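Hia (Adhesin) (Haemophilus influenzae, PDB 3EMF) acts as a trimeric autotransporter adhesin of the bacterial outer membrane, this fragment being its second binding domain, which probably helps attach the bacterium to host cells. Local coordinates at residues Leu50-Glu53 with Asp54-Ala58. Sequence-based numbering, arbitrary orientation.
Sequences LLVE and DNTAA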
loop_
_atom_site.group_PDB
_atom_site.type_symbol
_atom_site.label_atom_id
_atom_site.label_comp_id
_atom_site.label_asym_id
_atom_site.label_seq_id
_atom_site.Cartn_x
_atom_site.Cartn_y
_atom_site.Cartn_z
ATOM N N LEU A 50 -2.983 -21.969 -7.504
ATOM C CA LEU A 50 -1.852 -21.152 -7.080
ATOM C C LEU A 50 -0.606 -21.994 -6.782
ATOM O O LEU A 50 -0.673 -22.979 -6.050
ATOM C CB LEU A 50 -2.255 -20.329 -5.853
ATOM C CG LEU A 50 -3.342 -19.270 -6.076
ATOM C CD1 LEU A 50 -3.967 -18.794 -4.759
ATOM C CD2 LEU A 50 -2.763 -18.091 -6.834
ATOM N N LEU A 51 0.533 -21.611 -7.356
ATOM C CA LEU A 51 1.792 -22.300 -7.070
ATOM C C LEU A 51 2.096 -22.290 -5.576
ATOM O O LEU A 51 2.554 -23.285 -5.012
ATOM C CB LEU A 51 2.969 -21.645 -7.811
ATOM C CG LEU A 51 3.425 -22.174 -9.176
ATOM C CD1 LEU A 51 3.153 -23.672 -9.321
ATOM C CD2 LEU A 51 2.753 -21.402 -10.279
ATOM N N VAL A 52 1.873 -21.143 -4.943
ATOM C CA VAL A 52 2.114 -21.010 -3.514
ATOM C C VAL A 52 0.782 -20.845 -2.807
ATOM O O VAL A 52 0.082 -19.853 -3.010
ATOM C CB VAL A 52 3.060 -19.815 -3.195
ATOM C CG1 VAL A 52 3.305 -19.714 -1.696
ATOM C CG2 VAL A 52 4.398 -19.971 -3.951
ATOM N N GLU A 53 0.429 -21.840 -1.997
ATOM C CA GLU A 53 -0.851 -21.884 -1.323
ATOM C C GLU A 53 -0.986 -20.814 -0.239
ATOM O O GLU A 53 0.003 -20.340 0.319
ATOM C CB GLU A 53 -1.057 -23.265 -0.689
ATOM C CG GLU A 53 -1.479 -24.348 -1.670
ATOM C CD GLU A 53 -0.342 -24.840 -2.574
ATOM O OE1 GLU A 53 0.842 -24.531 -2.289
ATOM O OE2 GLU A 53 -0.646 -25.551 -3.565
ATOM N N ASP A 54 -2.223 -20.450 0.059
ATOM C CA ASP A 54 -2.504 -19.499 1.137
ATOM C C ASP A 54 -1.771 -19.810 2.450
ATOM O O ASP A 54 -1.197 -18.907 3.053
ATOM C CB ASP A 54 -4.014 -19.425 1.410
ATOM C CG ASP A 54 -4.770 -18.575 0.379
ATOM O OD1 ASP A 54 -4.131 -17.844 -0.415
ATOM O OD2 ASP A 54 -6.020 -18.626 0.373
ATOM N N ASN A 55 -1.804 -21.068 2.902
ATOM C CA ASN A 55 -1.252 -21.419 4.220
ATOM C C ASN A 55 0.251 -21.673 4.188
ATOM O O ASN A 55 0.737 -22.670 4.716
ATOM C CB ASN A 55 -1.970 -22.629 4.828
ATOM C CG ASN A 55 -3.381 -22.296 5.303
ATOM O OD1 ASN A 55 -3.687 -21.143 5.616
ATOM N ND2 ASN A 55 -4.243 -23.304 5.355
ATOM N N THR A 56 0.966 -20.752 3.554
ATOM C CA THR A 56 2.412 -20.809 3.430
ATOM C C THR A 56 2.951 -19.649 4.240
ATOM O O THR A 56 2.344 -18.571 4.265
ATOM C CB THR A 56 2.820 -20.638 1.957
ATOM O OG1 THR A 56 2.178 -21.656 1.171
ATOM C CG2 THR A 56 4.342 -20.730 1.779
ATOM N N ALA A 57 4.070 -19.873 4.920
ATOM C CA ALA A 57 4.756 -18.811 5.651
ATOM C C ALA A 57 5.125 -17.673 4.709
ATOM O O ALA A 57 5.715 -17.898 3.657
ATOM C CB ALA A 57 6.004 -19.352 6.318
ATOM N N ALA A 58 4.753 -16.448 5.080
ATOM C CA ALA A 58 5.257 -15.279 4.377
ATOM C C ALA A 58 6.634 -14.936 4.952
ATOM O O ALA A 58 6.902 -15.175 6.129
ATOM C CB ALA A 58 4.316 -14.108 4.524
#
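Thr56 lays its side chain against the CG1 methyl of Val52, four residues earlier: Thr56 OG1 comes closest to Val52 CG1 at 3.6 Å, CB and CG2 follow at 3.8 Å, and the two side chains cross at about a right angle. Both residues are beta-branched, and Val52 sends CG1 to this contact because that branch lies anti to the backbone N (chi1 -179°). A valine suits this buried place, where it also rests on Leu9. Threonine suits its own by having a polar branch: Thr56 OG1 donates a hydrogen bond of 2.7 Å to the carbonyl O of Glu53, approaching 32° from the carbonyl plane, with a C=O...OG1 angle of 127°. Between these partners the chain folds tightly: Asn55 is the centre of an inverse gamma turn, in which Thr56 N makes a weak bond of 2.9 Å to Asp54 O. The Asp54 side chain leaves the backbone away from Leu50-Glu53, yet its OD1 lies 4.4 Å from Leu50 CD1. An acid suits this place because OD1 forms a salt bridge with Arg64 of the second subunit, which also donates to Val52 O. The bend lies in the loop between helices 24-30 and 60-63, and Leu50-Glu53 fall within the HiaBD2_N (GIN) sequence range. Its chemistry is divided: a hydroxyl-to-carbonyl bond and the Val52 methyl against Thr56 brace the turn from within, while the acid ties it to a neighbouring subunit.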